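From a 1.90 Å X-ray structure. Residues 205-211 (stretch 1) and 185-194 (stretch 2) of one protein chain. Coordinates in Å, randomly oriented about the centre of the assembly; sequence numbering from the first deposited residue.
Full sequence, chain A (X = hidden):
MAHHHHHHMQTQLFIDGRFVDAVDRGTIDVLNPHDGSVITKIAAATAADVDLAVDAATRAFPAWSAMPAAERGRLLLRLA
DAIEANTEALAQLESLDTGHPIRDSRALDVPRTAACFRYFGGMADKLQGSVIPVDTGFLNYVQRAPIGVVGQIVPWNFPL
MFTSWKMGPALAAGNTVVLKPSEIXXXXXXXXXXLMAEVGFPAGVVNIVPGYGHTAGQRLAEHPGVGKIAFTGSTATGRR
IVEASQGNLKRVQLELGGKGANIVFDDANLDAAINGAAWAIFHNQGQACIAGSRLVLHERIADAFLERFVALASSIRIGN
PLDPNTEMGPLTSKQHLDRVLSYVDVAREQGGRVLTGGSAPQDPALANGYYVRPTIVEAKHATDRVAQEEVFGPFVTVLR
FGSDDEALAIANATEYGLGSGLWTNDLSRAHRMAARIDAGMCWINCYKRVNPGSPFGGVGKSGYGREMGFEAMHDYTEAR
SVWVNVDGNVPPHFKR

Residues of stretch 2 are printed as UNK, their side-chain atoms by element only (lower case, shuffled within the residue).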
# COMPACT_ATOMS: atom_id res chain seq x y z
N VAL A 205 8.01 23.66 17.80
CA VAL A 205 7.39 22.61 16.99
C VAL A 205 5.89 22.89 16.82
O VAL A 205 5.35 22.65 15.74
CB VAL A 205 7.66 21.22 17.59
CG1 VAL A 205 6.87 20.10 16.89
CG2 VAL A 205 9.13 20.91 17.45
N VAL A 206 5.25 23.41 17.87
CA VAL A 206 3.82 23.76 17.82
C VAL A 206 3.69 25.18 18.36
O VAL A 206 4.12 25.46 19.50
CB VAL A 206 2.96 22.83 18.68
CG1 VAL A 206 1.49 23.27 18.71
CG2 VAL A 206 3.06 21.42 18.15
N ASN A 207 3.09 26.05 17.56
CA ASN A 207 2.84 27.42 17.95
C ASN A 207 1.36 27.75 17.76
O ASN A 207 0.78 27.49 16.70
CB ASN A 207 3.71 28.36 17.14
CG ASN A 207 5.15 27.92 17.12
OD1 ASN A 207 5.93 28.32 17.96
ND2 ASN A 207 5.49 27.05 16.18
N ILE A 208 0.76 28.30 18.80
CA ILE A 208 -0.67 28.66 18.80
C ILE A 208 -0.85 30.17 18.80
O ILE A 208 -0.34 30.87 19.69
CB ILE A 208 -1.41 28.07 20.01
CG1 ILE A 208 -1.04 26.60 20.20
CG2 ILE A 208 -2.91 28.23 19.86
CD1 ILE A 208 -1.48 25.69 19.08
N VAL A 209 -1.60 30.68 17.82
CA VAL A 209 -1.76 32.13 17.64
C VAL A 209 -3.24 32.51 17.45
O VAL A 209 -3.66 32.87 16.36
CB VAL A 209 -0.87 32.64 16.51
CG1 VAL A 209 0.58 32.59 16.96
CG2 VAL A 209 -1.05 31.82 15.26
N PRO A 210 -4.05 32.41 18.52
CA PRO A 210 -5.42 32.87 18.44
C PRO A 210 -5.44 34.37 18.10
O PRO A 210 -4.63 35.14 18.63
CB PRO A 210 -5.96 32.68 19.86
CG PRO A 210 -4.95 31.87 20.60
CD PRO A 210 -3.64 32.15 19.91
N GLY A 211 -6.37 34.75 17.25
CA GLY A 211 -6.50 36.13 16.80
C GLY A 211 -7.58 36.14 15.74
O GLY A 211 -8.13 35.09 15.40
N UNK A 185 -13.37 30.50 20.76
CA UNK A 185 -13.24 29.35 21.66
C UNK A 185 -11.79 28.87 21.72
O UNK A 185 -11.48 27.77 21.25
c UNK A 185 -15.54 28.49 21.16
c UNK A 185 -14.09 28.15 21.15
o UNK A 185 -13.68 27.79 19.82
N UNK A 186 -10.88 29.71 22.22
CA UNK A 186 -9.45 29.38 22.09
C UNK A 186 -8.89 28.59 23.28
O UNK A 186 -7.74 28.19 23.26
c UNK A 186 -9.65 31.56 22.98
c UNK A 186 -11.06 31.12 22.62
c UNK A 186 -8.78 30.75 22.07
N UNK A 187 -9.67 28.44 24.33
CA UNK A 187 -9.06 28.10 25.62
C UNK A 187 -8.52 26.66 25.72
O UNK A 187 -7.41 26.44 26.23
c UNK A 187 -10.03 28.41 26.74
c UNK A 187 -11.43 30.10 27.94
c UNK A 187 -9.17 30.74 27.15
c UNK A 187 -10.40 29.90 26.86
N UNK A 188 -9.25 25.69 25.19
CA UNK A 188 -8.81 24.30 25.28
C UNK A 188 -7.54 24.06 24.44
O UNK A 188 -6.68 23.27 24.83
o UNK A 188 -10.30 23.48 23.55
c UNK A 188 -9.97 23.36 24.92
N UNK A 189 -7.38 24.80 23.34
CA UNK A 189 -6.20 24.70 22.50
C UNK A 189 -4.94 25.16 23.22
O UNK A 189 -3.87 24.56 23.09
c UNK A 189 -5.19 25.42 20.31
o UNK A 189 -7.55 25.04 20.53
c UNK A 189 -6.40 25.54 21.22
N UNK A 190 -5.07 26.22 23.99
CA UNK A 190 -3.98 26.71 24.81
C UNK A 190 -3.61 25.67 25.91
O UNK A 190 -2.45 25.52 26.24
c UNK A 190 -3.33 29.32 23.49
c UNK A 190 -4.56 29.17 24.36
c UNK A 190 -4.35 28.07 25.40
c UNK A 190 -4.82 30.49 25.05
N UNK A 191 -4.59 24.97 26.47
CA UNK A 191 -4.29 23.88 27.40
C UNK A 191 -3.61 22.69 26.72
O UNK A 191 -2.68 22.11 27.27
n UNK A 191 -4.19 21.61 31.25
n UNK A 191 -3.09 20.20 32.70
c UNK A 191 -4.33 22.68 30.26
c UNK A 191 -5.56 23.42 28.14
c UNK A 191 -5.36 22.33 29.19
n UNK A 191 -1.89 21.80 31.55
c UNK A 191 -3.06 21.21 31.83
N UNK A 192 -4.06 22.35 25.51
CA UNK A 192 -3.42 21.29 24.74
C UNK A 192 -1.93 21.60 24.53
O UNK A 192 -1.09 20.73 24.73
c UNK A 192 -5.46 20.37 23.63
c UNK A 192 -3.28 20.24 22.41
c UNK A 192 -4.13 21.06 23.40
c UNK A 192 -5.34 18.97 24.23
N UNK A 193 -1.60 22.81 24.09
CA UNK A 193 -0.19 23.08 23.79
C UNK A 193 0.63 23.12 25.06
O UNK A 193 1.82 22.79 25.02
c UNK A 193 -0.19 25.60 23.69
c UNK A 193 0.02 24.32 22.90
c UNK A 193 1.40 24.30 22.28
N UNK A 194 0.01 23.51 26.17
CA UNK A 194 0.65 23.42 27.48
C UNK A 194 0.99 21.96 27.81
O UNK A 194 2.11 21.66 28.26
c UNK A 194 0.51 24.18 29.90
c UNK A 194 -0.33 24.79 30.97
o UNK A 194 0.28 25.49 31.80
c UNK A 194 -0.23 24.02 28.59
o UNK A 194 -1.56 24.56 31.00

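Position 185 precedes the helix and carries three side-chain atoms, a carbon bearing one oxygen and one carbon. None comes near stretch 1, and the fork of unlike atoms marks Thr185. At position 186 three carbons close a ring onto the backbone nitrogen, and this ring meets Pro210; the closure identifies Pro186. Its CB lies 4.1 Å from CB of Pro210, so the two rings make an apolar contact at one end of the interface.

Position 187 has four carbons forked at the second, with no approach to stretch 1; it is Leu187. Position 188 bears one carbon and then one oxygen, also out of reach, and is Ser188, whose hydroxyl is hydrogen-bonded elsewhere in the structure.

Position 189 again shows a carbon carrying one oxygen and one carbon, and its CA-to-CB bond points toward stretch 1. The terminal carbon, not the oxygen, makes the closest approach, 3.6 Å from CG2 of Ile208. This is Thr189, which presents its methyl CG2 to the isoleucine. Four carbons forked at the second recur at position 190. The CA-to-CB bond points sideways, but the end of the side chain comes nearer, a terminal carbon touching Ile208 and Pro210, and the residue is Leu190. Its CD2 lies 3.8 Å from Ile208 CG2 and 4.2 Å from Pro210 CG, so one methyl touches both residues.

Position 191 extends through three carbons and a nitrogen to a carbon carrying two more nitrogens, far from stretch 1. The guanidinium defines Arg191. Position 192 has four carbons, forked at the first with one arm two carbons long; its end leads away from the strand, and it is Ile192.

At position 193 one carbon carries two others, the CA-to-CB bond points toward stretch 1, and the carbons touch Ile208 and Val206: this is Val193. Its CB packs 3.7 Å from Ile208 CG1, while its CG2 lies 3.7 Å from Val206 CG1. Position 194 has three carbons, the third carrying two oxygens, all out of reach of stretch 1, and is Glu194. Its OE1 accepts a hydrogen bond from Arg191 NH1 at 2.8 Å, a salt bridge within the helix and remote from the strand.

The contact is built from side-chain packing, with no hydrogen bond between the stretches. Helix and strand run nearly antiparallel, at 154°, so Val206, Ile208 and Pro210 meet successively earlier positions along stretch 2. Alternation in stretch 1 turns these three toward the helix and Asn207 and Val209 away. Ile208 is central, touching Thr189, Leu190 and Val193, and it contributes the largest covered area in this buried, 284 Å² interface.

Stretch 2 185-194: TPLSTLRIVE
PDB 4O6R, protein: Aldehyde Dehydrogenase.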